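Local coordinates for core protein VP4 (Bluetongue virus, PDB 2JHP) that caps the viral RNA inside the core, acting as a multifunctional production line that carries guanine and S-adenosyl-L-homocysteine pockets, at residues H5-S15 with N41-G52; P510-F520 with D589-E599. All blocks are in the same frame, centred on the assembly; numbering follows the deposited sequence.

Contact 1 of 2, residues H5-S15 with N41-G52; sequences HAVLYVTNELS and NGKYATDVYAYG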
loop_
_atom_site.group_PDB
_atom_site.type_symbol
_atom_site.label_atom_id
_atom_site.label_comp_id
_atom_site.label_asym_id
_atom_site.label_seq_id
_atom_site.Cartn_x
_atom_site.Cartn_y
_atom_site.Cartn_z
ATOM N N HIS A 5 0.260 -22.366 1.900
ATOM C CA HIS A 5 -0.425 -22.674 0.659
ATOM C C HIS A 5 -1.886 -22.223 0.735
ATOM O O HIS A 5 -2.480 -22.196 1.808
ATOM C CB HIS A 5 -0.341 -24.168 0.363
ATOM C CG HIS A 5 -1.136 -25.015 1.309
ATOM N ND1 HIS A 5 -0.559 -25.695 2.364
ATOM C CD2 HIS A 5 -2.468 -25.270 1.380
ATOM C CE1 HIS A 5 -1.497 -26.349 3.028
ATOM N NE2 HIS A 5 -2.663 -26.106 2.455
ATOM N N ALA A 6 -2.445 -21.866 -0.414
ATOM C CA ALA A 6 -3.860 -21.568 -0.531
ATOM C C ALA A 6 -4.609 -22.854 -0.845
ATOM O O ALA A 6 -4.082 -23.732 -1.548
ATOM C CB ALA A 6 -4.086 -20.544 -1.630
ATOM N N VAL A 7 -5.807 -22.986 -0.314
ATOM C CA VAL A 7 -6.670 -24.041 -0.756
ATOM C C VAL A 7 -7.524 -23.451 -1.886
ATOM O O VAL A 7 -8.391 -22.595 -1.662
ATOM C CB VAL A 7 -7.547 -24.604 0.408
ATOM C CG1 VAL A 7 -8.526 -25.660 -0.094
ATOM C CG2 VAL A 7 -6.664 -25.183 1.507
ATOM N N LEU A 8 -7.239 -23.884 -3.112
ATOM C CA LEU A 8 -7.914 -23.368 -4.277
ATOM C C LEU A 8 -9.205 -24.140 -4.445
ATOM O O LEU A 8 -9.256 -25.194 -5.098
ATOM C CB LEU A 8 -7.021 -23.464 -5.515
ATOM C CG LEU A 8 -5.621 -22.848 -5.456
ATOM C CD1 LEU A 8 -4.838 -23.097 -6.772
ATOM C CD2 LEU A 8 -5.685 -21.357 -5.133
ATOM N N TYR A 9 -10.246 -23.607 -3.825
ATOM C CA TYR A 9 -11.533 -24.267 -3.814
ATOM C C TYR A 9 -12.366 -23.876 -5.027
ATOM O O TYR A 9 -12.583 -22.687 -5.304
ATOM C CB TYR A 9 -12.289 -23.973 -2.519
ATOM C CG TYR A 9 -13.721 -24.463 -2.529
ATOM C CD1 TYR A 9 -14.055 -25.722 -2.024
ATOM C CD2 TYR A 9 -14.747 -23.664 -3.050
ATOM C CE1 TYR A 9 -15.377 -26.173 -2.038
ATOM C CE2 TYR A 9 -16.066 -24.101 -3.067
ATOM C CZ TYR A 9 -16.377 -25.351 -2.556
ATOM O OH TYR A 9 -17.676 -25.777 -2.581
ATOM N N VAL A 10 -12.846 -24.894 -5.730
ATOM C CA VAL A 10 -13.710 -24.695 -6.893
ATOM C C VAL A 10 -15.081 -25.323 -6.664
ATOM O O VAL A 10 -15.200 -26.336 -5.967
ATOM C CB VAL A 10 -13.064 -25.251 -8.189
ATOM C CG1 VAL A 10 -11.687 -24.628 -8.401
ATOM C CG2 VAL A 10 -12.962 -26.778 -8.147
ATOM N N THR A 11 -16.109 -24.709 -7.245
ATOM C CA THR A 11 -17.473 -25.226 -7.164
ATOM C C THR A 11 -17.673 -26.386 -8.141
ATOM O O THR A 11 -16.810 -26.662 -8.981
ATOM C CB THR A 11 -18.533 -24.122 -7.391
ATOM O OG1 THR A 11 -18.356 -23.526 -8.684
ATOM C CG2 THR A 11 -18.419 -23.050 -6.322
ATOM N N ASN A 12 -18.818 -27.050 -8.027
ATOM C CA ASN A 12 -19.035 -28.352 -8.657
ATOM C C ASN A 12 -18.920 -28.399 -10.176
ATOM O O ASN A 12 -18.353 -29.349 -10.722
ATOM C CB ASN A 12 -20.366 -28.956 -8.193
ATOM C CG ASN A 12 -20.334 -29.382 -6.733
ATOM O OD1 ASN A 12 -21.100 -28.880 -5.910
ATOM N ND2 ASN A 12 -19.433 -30.305 -6.403
ATOM N N GLU A 13 -19.440 -27.373 -10.851
ATOM C CA GLU A 13 -19.464 -27.340 -12.322
ATOM C C GLU A 13 -18.055 -27.289 -12.911
ATOM O O GLU A 13 -17.868 -27.444 -14.116
ATOM C CB GLU A 13 -20.326 -26.168 -12.835
ATOM C CG GLU A 13 -19.633 -24.796 -12.908
ATOM C CD GLU A 13 -19.399 -24.107 -11.550
ATOM O OE1 GLU A 13 -19.676 -24.696 -10.477
ATOM O OE2 GLU A 13 -18.925 -22.951 -11.562
ATOM N N LEU A 14 -17.073 -27.107 -12.032
ATOM C CA LEU A 14 -15.699 -26.804 -12.402
ATOM C C LEU A 14 -14.789 -27.947 -11.961
ATOM O O LEU A 14 -13.707 -28.151 -12.520
ATOM C CB LEU A 14 -15.290 -25.515 -11.685
ATOM C CG LEU A 14 -14.624 -24.329 -12.385
ATOM C CD1 LEU A 14 -15.318 -23.951 -13.675
ATOM C CD2 LEU A 14 -14.606 -23.134 -11.448
ATOM N N SER A 15 -15.262 -28.690 -10.962
ATOM C CA SER A 15 -14.514 -29.763 -10.300
ATOM C C SER A 15 -13.834 -30.783 -11.223
ATOM O O SER A 15 -12.779 -31.320 -10.883
ATOM C CB SER A 15 -15.438 -30.497 -9.327
ATOM O OG SER A 15 -14.899 -31.752 -8.958
ATOM N N ASN A 41 -5.879 -30.816 5.549
ATOM C CA ASN A 41 -5.209 -29.656 4.956
ATOM C C ASN A 41 -3.699 -29.658 5.228
ATOM O O ASN A 41 -2.914 -29.260 4.367
ATOM C CB ASN A 41 -5.860 -28.346 5.453
ATOM C CG ASN A 41 -5.590 -27.152 4.532
ATOM O OD1 ASN A 41 -4.992 -27.292 3.466
ATOM N ND2 ASN A 41 -6.039 -25.970 4.948
ATOM N N GLY A 42 -3.300 -30.134 6.410
ATOM C CA GLY A 42 -1.891 -30.151 6.812
ATOM C C GLY A 42 -1.004 -31.103 6.036
ATOM O O GLY A 42 0.223 -31.039 6.147
ATOM N N LYS A 43 -1.622 -32.009 5.275
ATOM C CA LYS A 43 -0.893 -32.971 4.439
ATOM C C LYS A 43 -0.324 -32.316 3.184
ATOM O O LYS A 43 0.614 -32.834 2.572
ATOM C CB LYS A 43 -1.796 -34.134 4.025
ATOM C CG LYS A 43 -2.292 -34.978 5.174
ATOM C CD LYS A 43 -2.876 -36.288 4.684
ATOM C CE LYS A 43 -3.747 -36.958 5.742
ATOM N NZ LYS A 43 -3.117 -37.044 7.093
ATOM N N TYR A 44 -0.885 -31.170 2.809
ATOM C CA TYR A 44 -0.519 -30.528 1.550
ATOM C C TYR A 44 0.591 -29.487 1.702
ATOM O O TYR A 44 0.520 -28.602 2.559
ATOM C CB TYR A 44 -1.764 -29.929 0.891
ATOM C CG TYR A 44 -2.868 -30.940 0.696
ATOM C CD1 TYR A 44 -4.052 -30.855 1.429
ATOM C CD2 TYR A 44 -2.723 -32.003 -0.213
ATOM C CE1 TYR A 44 -5.069 -31.786 1.260
ATOM C CE2 TYR A 44 -3.739 -32.941 -0.392
ATOM C CZ TYR A 44 -4.906 -32.827 0.354
ATOM O OH TYR A 44 -5.915 -33.748 0.193
ATOM N N ALA A 45 1.619 -29.608 0.861
ATOM C CA ALA A 45 2.778 -28.714 0.934
ATOM C C ALA A 45 2.868 -27.691 -0.214
ATOM O O ALA A 45 3.738 -26.819 -0.207
ATOM C CB ALA A 45 4.049 -29.517 1.053
ATOM N N THR A 46 1.966 -27.802 -1.187
ATOM C CA THR A 46 1.826 -26.806 -2.259
ATOM C C THR A 46 0.389 -26.321 -2.239
ATOM O O THR A 46 -0.419 -26.857 -1.483
ATOM C CB THR A 46 2.081 -27.416 -3.667
ATOM O OG1 THR A 46 1.067 -28.385 -3.955
ATOM C CG2 THR A 46 3.424 -28.085 -3.748
ATOM N N ASP A 47 0.059 -25.334 -3.074
ATOM C CA ASP A 47 -1.346 -25.022 -3.339
ATOM C C ASP A 47 -2.060 -26.287 -3.800
ATOM O O ASP A 47 -1.453 -27.156 -4.442
ATOM C CB ASP A 47 -1.509 -23.896 -4.367
ATOM C CG ASP A 47 -1.044 -22.539 -3.834
ATOM O OD1 ASP A 47 -1.039 -22.337 -2.597
ATOM O OD2 ASP A 47 -0.678 -21.668 -4.652
ATOM N N VAL A 48 -3.334 -26.395 -3.427
ATOM C CA VAL A 48 -4.141 -27.588 -3.669
ATOM C C VAL A 48 -5.529 -27.214 -4.111
ATOM O O VAL A 48 -6.082 -26.199 -3.679
ATOM C CB VAL A 48 -4.303 -28.467 -2.407
ATOM C CG1 VAL A 48 -3.138 -29.378 -2.266
ATOM C CG2 VAL A 48 -4.487 -27.614 -1.146
ATOM N N TYR A 49 -6.097 -28.057 -4.964
ATOM C CA TYR A 49 -7.464 -27.854 -5.394
ATOM C C TYR A 49 -8.404 -28.570 -4.453
ATOM O O TYR A 49 -8.067 -29.621 -3.909
ATOM C CB TYR A 49 -7.660 -28.375 -6.804
ATOM C CG TYR A 49 -7.021 -27.532 -7.870
ATOM C CD1 TYR A 49 -7.492 -26.249 -8.156
ATOM C CD2 TYR A 49 -5.963 -28.030 -8.622
ATOM C CE1 TYR A 49 -6.907 -25.472 -9.161
ATOM C CE2 TYR A 49 -5.368 -27.260 -9.627
ATOM C CZ TYR A 49 -5.847 -25.991 -9.887
ATOM O OH TYR A 49 -5.251 -25.250 -10.869
ATOM N N ALA A 50 -9.586 -27.994 -4.273
ATOM C CA ALA A 50 -10.624 -28.608 -3.458
ATOM C C ALA A 50 -12.011 -28.403 -4.058
ATOM O O ALA A 50 -12.322 -27.332 -4.581
ATOM C CB ALA A 50 -10.570 -28.053 -2.041
ATOM N N TYR A 51 -12.836 -29.442 -3.964
ATOM C CA TYR A 51 -14.249 -29.393 -4.356
ATOM C C TYR A 51 -15.112 -30.216 -3.395
ATOM O O TYR A 51 -14.602 -31.077 -2.674
ATOM C CB TYR A 51 -14.437 -29.901 -5.793
ATOM C CG TYR A 51 -14.090 -31.365 -5.999
ATOM C CD1 TYR A 51 -14.972 -32.376 -5.609
ATOM C CD2 TYR A 51 -12.886 -31.741 -6.602
ATOM C CE1 TYR A 51 -14.662 -33.723 -5.803
ATOM C CE2 TYR A 51 -12.567 -33.088 -6.802
ATOM C CZ TYR A 51 -13.460 -34.072 -6.398
ATOM O OH TYR A 51 -13.153 -35.403 -6.587
ATOM N N GLY A 52 -16.422 -29.966 -3.417
ATOM C CA GLY A 52 -17.367 -30.610 -2.499
ATOM C C GLY A 52 -17.994 -29.592 -1.562
ATOM O O GLY A 52 -17.669 -28.400 -1.624
#
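Just before the parallel ladder begins, D47 OD1 takes the amide of A6 (N to OD1 2.6 Å), the place where a backbone carbonyl would be expected. With CG anti to the carbonyl carbon (chi1 -69°), the carboxylate reaches across to the start of segment 5-15, and OD1 is approached on its anti side, while OD2 forms a salt bridge with R110. Beyond this the backbones of strands 7-10 and 48-51 pair in the usual parallel way, L8 N bonding V48 O and V10 N bonding A50 O, so that the central strand 7-10 of a five-stranded parallel sheet is joined to its neighbour. Side chains continue the union past both ends. H5 NE2 donates almost straight to N41 OD1 (2.8 Å, 171°); the oxygen lies in the imidazole plane, but the donor sits above the amide plane, while N41 ND2 is held by H65 O. At the far end Y9 OH donates to G52 O (2.8 Å), which meets the phenol at its edge. S15 OG stands over one face of the Y51 ring, 3.1 Å from CG. V7 CG1 rests on A50 CB (3.7 Å), and L8 CB touches Y49 CD1 (3.9 Å) on the other side of the sheet. Gripped by an arginine and a backbone N-H, D47 is probably ionised, and the bond to N41 OD1 is consistent with a proton on H5 NE2.

Contact 2 of 2, residues P510-F520 with D589-E599; sequences PPVPDISLCRF and DLKRSAAEVIE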
loop_
_atom_site.group_PDB
_atom_site.type_symbol
_atom_site.label_atom_id
_atom_site.label_comp_id
_atom_site.label_asym_id
_atom_site.label_seq_id
_atom_site.Cartn_x
_atom_site.Cartn_y
_atom_site.Cartn_z
ATOM N N PRO A 510 -11.322 -11.757 27.533
ATOM C CA PRO A 510 -10.467 -12.935 27.737
ATOM C C PRO A 510 -9.564 -13.287 26.581
ATOM O O PRO A 510 -9.981 -13.170 25.431
ATOM C CB PRO A 510 -11.476 -14.074 28.018
ATOM C CG PRO A 510 -12.822 -13.514 27.718
ATOM C CD PRO A 510 -12.716 -12.039 27.933
ATOM N N PRO A 511 -8.317 -13.694 26.886
ATOM C CA PRO A 511 -7.328 -14.112 25.891
ATOM C C PRO A 511 -7.747 -15.399 25.177
ATOM O O PRO A 511 -7.163 -16.462 25.398
ATOM C CB PRO A 511 -6.056 -14.321 26.723
ATOM C CG PRO A 511 -6.527 -14.524 28.116
ATOM C CD PRO A 511 -7.782 -13.748 28.262
ATOM N N VAL A 512 -8.758 -15.283 24.321
ATOM C CA VAL A 512 -9.373 -16.430 23.653
ATOM C C VAL A 512 -8.503 -16.937 22.465
ATOM O O VAL A 512 -7.797 -16.140 21.837
ATOM C CB VAL A 512 -10.843 -16.078 23.240
ATOM C CG1 VAL A 512 -10.876 -15.188 22.012
ATOM C CG2 VAL A 512 -11.676 -17.323 23.013
ATOM N N PRO A 513 -8.531 -18.261 22.173
ATOM C CA PRO A 513 -7.700 -18.825 21.113
ATOM C C PRO A 513 -8.295 -18.668 19.710
ATOM O O PRO A 513 -8.485 -19.667 19.001
ATOM C CB PRO A 513 -7.639 -20.307 21.486
ATOM C CG PRO A 513 -8.976 -20.573 22.088
ATOM C CD PRO A 513 -9.331 -19.309 22.836
ATOM N N ASP A 514 -8.560 -17.426 19.307
ATOM C CA ASP A 514 -9.179 -17.163 18.009
ATOM C C ASP A 514 -8.289 -17.500 16.799
ATOM O O ASP A 514 -7.066 -17.417 16.870
ATOM C CB ASP A 514 -9.645 -15.717 17.935
ATOM C CG ASP A 514 -10.454 -15.436 16.694
ATOM O OD1 ASP A 514 -11.650 -15.806 16.651
ATOM O OD2 ASP A 514 -9.875 -14.856 15.753
ATOM N N ILE A 515 -8.941 -17.882 15.703
ATOM C CA ILE A 515 -8.303 -18.224 14.429
ATOM C C ILE A 515 -7.149 -17.286 14.048
ATOM O O ILE A 515 -6.109 -17.738 13.573
ATOM C CB ILE A 515 -9.379 -18.310 13.303
ATOM C CG1 ILE A 515 -9.817 -19.754 13.104
ATOM C CG2 ILE A 515 -8.883 -17.786 11.970
ATOM C CD1 ILE A 515 -11.199 -19.874 12.532
ATOM N N SER A 516 -7.343 -15.986 14.282
ATOM C CA SER A 516 -6.331 -14.963 14.051
ATOM C C SER A 516 -5.004 -15.353 14.691
ATOM O O SER A 516 -3.940 -15.121 14.134
ATOM C CB SER A 516 -6.825 -13.626 14.615
ATOM O OG SER A 516 -7.033 -13.691 16.013
ATOM N N LEU A 517 -5.093 -15.948 15.874
ATOM C CA LEU A 517 -3.930 -16.424 16.603
ATOM C C LEU A 517 -3.517 -17.848 16.167
ATOM O O LEU A 517 -2.346 -18.096 15.881
ATOM C CB LEU A 517 -4.227 -16.374 18.108
ATOM C CG LEU A 517 -3.160 -16.803 19.114
ATOM C CD1 LEU A 517 -1.983 -15.836 19.111
ATOM C CD2 LEU A 517 -3.765 -16.945 20.523
ATOM N N CYS A 518 -4.496 -18.757 16.102
ATOM C CA CYS A 518 -4.248 -20.193 16.032
ATOM C C CYS A 518 -4.817 -20.863 14.793
ATOM O O CYS A 518 -6.028 -21.045 14.664
ATOM C CB CYS A 518 -4.792 -20.886 17.286
ATOM S SG CYS A 518 -4.071 -20.284 18.817
ATOM N N ARG A 519 -3.918 -21.225 13.883
ATOM C CA ARG A 519 -4.263 -22.043 12.728
ATOM C C ARG A 519 -3.338 -23.259 12.692
ATOM O O ARG A 519 -3.799 -24.385 12.842
ATOM C CB ARG A 519 -4.228 -21.211 11.437
ATOM C CG ARG A 519 -5.427 -20.230 11.320
ATOM C CD ARG A 519 -5.109 -18.950 10.564
ATOM N NE ARG A 519 -4.376 -18.008 11.408
ATOM C CZ ARG A 519 -3.149 -17.565 11.161
ATOM N NH1 ARG A 519 -2.500 -17.948 10.060
ATOM N NH2 ARG A 519 -2.576 -16.721 12.011
ATOM N N PHE A 520 -2.035 -23.009 12.542
ATOM C CA PHE A 520 -0.959 -24.015 12.603
ATOM C C PHE A 520 -1.129 -25.141 11.587
ATOM O O PHE A 520 -0.890 -26.322 11.891
ATOM C CB PHE A 520 -0.782 -24.575 14.020
ATOM C CG PHE A 520 -0.533 -23.526 15.059
ATOM C CD1 PHE A 520 -1.423 -23.356 16.114
ATOM C CD2 PHE A 520 0.590 -22.697 14.986
ATOM C CE1 PHE A 520 -1.201 -22.391 17.079
ATOM C CE2 PHE A 520 0.817 -21.720 15.941
ATOM C CZ PHE A 520 -0.081 -21.570 16.992
ATOM N N ASP A 589 -16.994 -17.907 27.342
ATOM C CA ASP A 589 -16.131 -16.761 27.010
ATOM C C ASP A 589 -15.582 -16.726 25.561
ATOM O O ASP A 589 -14.719 -15.904 25.230
ATOM C CB ASP A 589 -15.033 -16.543 28.070
ATOM C CG ASP A 589 -14.178 -17.764 28.300
ATOM O OD1 ASP A 589 -13.946 -18.113 29.488
ATOM O OD2 ASP A 589 -13.726 -18.366 27.302
ATOM N N LEU A 590 -16.119 -17.592 24.700
ATOM C CA LEU A 590 -15.726 -17.662 23.291
ATOM C C LEU A 590 -16.848 -17.187 22.363
ATOM O O LEU A 590 -16.615 -16.985 21.158
ATOM C CB LEU A 590 -15.298 -19.098 22.952
ATOM C CG LEU A 590 -14.623 -19.528 21.640
ATOM C CD1 LEU A 590 -13.490 -20.495 21.936
ATOM C CD2 LEU A 590 -15.621 -20.155 20.666
ATOM N N LYS A 591 -18.031 -16.952 22.940
ATOM C CA LYS A 591 -19.281 -16.827 22.177
ATOM C C LYS A 591 -19.816 -15.471 21.627
ATOM O O LYS A 591 -19.949 -15.392 20.401
ATOM C CB LYS A 591 -20.396 -17.696 22.799
ATOM C CG LYS A 591 -21.693 -16.985 23.213
ATOM C CD LYS A 591 -22.660 -16.698 22.055
ATOM C CE LYS A 591 -24.040 -16.320 22.679
ATOM N NZ LYS A 591 -24.999 -15.804 21.650
ATOM N N ARG A 592 -20.098 -14.397 22.393
ATOM C CA ARG A 592 -19.508 -13.886 23.661
ATOM C C ARG A 592 -18.292 -13.031 23.305
ATOM O O ARG A 592 -18.354 -11.802 23.375
ATOM C CB ARG A 592 -19.205 -14.924 24.754
ATOM C CG ARG A 592 -18.301 -14.395 25.896
ATOM C CD ARG A 592 -19.065 -13.927 27.176
ATOM N NE ARG A 592 -18.401 -12.729 27.758
ATOM C CZ ARG A 592 -17.261 -12.720 28.489
ATOM N NH1 ARG A 592 -16.605 -13.858 28.777
ATOM N NH2 ARG A 592 -16.750 -11.552 28.891
ATOM N N SER A 593 -17.204 -13.687 22.911
ATOM C CA SER A 593 -16.065 -12.989 22.331
ATOM C C SER A 593 -16.257 -12.879 20.825
ATOM O O SER A 593 -15.476 -12.201 20.145
ATOM C CB SER A 593 -14.750 -13.708 22.649
ATOM O OG SER A 593 -14.401 -13.545 24.016
ATOM N N ALA A 594 -17.304 -13.542 20.315
ATOM C CA ALA A 594 -17.553 -13.628 18.865
ATOM C C ALA A 594 -16.334 -14.208 18.147
ATOM O O ALA A 594 -15.945 -13.747 17.076
ATOM C CB ALA A 594 -17.942 -12.250 18.280
ATOM N N ALA A 595 -15.743 -15.229 18.759
ATOM C CA ALA A 595 -14.529 -15.854 18.252
ATOM C C ALA A 595 -14.801 -17.272 17.809
ATOM O O ALA A 595 -15.641 -17.950 18.367
ATOM C CB ALA A 595 -13.452 -15.853 19.325
ATOM N N GLU A 596 -14.069 -17.712 16.797
ATOM C CA GLU A 596 -14.122 -19.091 16.327
ATOM C C GLU A 596 -12.733 -19.685 16.259
ATOM O O GLU A 596 -11.737 -18.992 16.472
ATOM C CB GLU A 596 -14.853 -19.206 14.987
ATOM C CG GLU A 596 -14.592 -18.069 14.016
ATOM C CD GLU A 596 -15.813 -17.745 13.176
ATOM O OE1 GLU A 596 -16.763 -18.558 13.166
ATOM O OE2 GLU A 596 -15.821 -16.679 12.523
ATOM N N VAL A 597 -12.699 -20.978 15.955
ATOM C CA VAL A 597 -11.529 -21.822 16.135
ATOM C C VAL A 597 -11.511 -22.920 15.049
ATOM O O VAL A 597 -12.495 -23.090 14.319
ATOM C CB VAL A 597 -11.573 -22.434 17.579
ATOM C CG1 VAL A 597 -12.719 -23.446 17.709
ATOM C CG2 VAL A 597 -10.230 -23.034 17.993
ATOM N N ILE A 598 -10.392 -23.637 14.921
ATOM C CA ILE A 598 -10.365 -24.904 14.173
ATOM C C ILE A 598 -9.673 -26.049 14.933
ATOM O O ILE A 598 -8.915 -26.817 14.335
ATOM C CB ILE A 598 -9.687 -24.790 12.787
ATOM C CG1 ILE A 598 -9.824 -23.391 12.185
ATOM C CG2 ILE A 598 -10.233 -25.880 11.841
ATOM C CD1 ILE A 598 -8.671 -23.062 11.229
ATOM N N GLU A 599 -9.910 -26.153 16.241
ATOM C CA GLU A 599 -9.429 -27.298 17.035
ATOM C C GLU A 599 -9.972 -27.319 18.464
ATOM O O GLU A 599 -9.924 -26.311 19.174
ATOM C CB GLU A 599 -7.889 -27.426 17.028
ATOM C CG GLU A 599 -7.092 -26.149 17.330
ATOM C CD GLU A 599 -5.631 -26.237 16.879
ATOM O OE1 GLU A 599 -5.260 -27.228 16.211
ATOM O OE2 GLU A 599 -4.850 -25.311 17.190
#
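D514 reaches across to A595 and E596 with CB, CG and OD1. CB lies 4.1 Å from A595 CB, and CG 3.8 Å from E596 O. Because CG is anti to the backbone N (chi1 -172°), the carboxylate is carried out to segment 589-599, where OD1 accepts E596 N (3.1 Å), nearly in line with its own C-O bond, and touches A595 CB (3.2 Å). OD2 turns back to its own segment, taking S516 OG on the anti lone pair and S516 N from above the carboxylate plane; R60 adds a salt bridge to it. This grip of OD2 on the amide two residues on is an Asx turn, and it opens a short helical bend, 515-517, in which D514 O takes the amides of both L517 and C518 from opposite faces. The amide directly after D514, I515 N, crosses to E596 O (3.1 Å), so both polar backbone atoms of E596 are engaged. Apolar groups flank these bonds. I515 CG1 meets I598 CG1 at 3.8 Å, while V512 divides its branches, CG2 against L590 CD1 (3.8 Å) and CG1 against A595 CB (3.8 Å). W479 of helix 470-480 packs on both V512 and D514, and P510 CG touches D589 CB.

In the fold
Contact 1 and contact 2 follow one another along the chain, and their centres lie 24 Å apart; their nearest atoms stay about 6 Å from each other without touching. Helix 34-41 bridges the gap: it ends in N41 of contact 1, and its L34, N35 and W38 meet I598, E599 and the backbone of R519 in contact 2. H65 is shared: its carbonyl holds N41, and the side chain of I598 packs against it. Neither contact supplies a residue to the guanine or S-adenosyl-L-homocysteine pockets, yet D47 is bound to R110, four residues before R114 of one guanine site. R519 pairs with D469, which ends outer strand 466-469 of a seven-stranded mixed sheet.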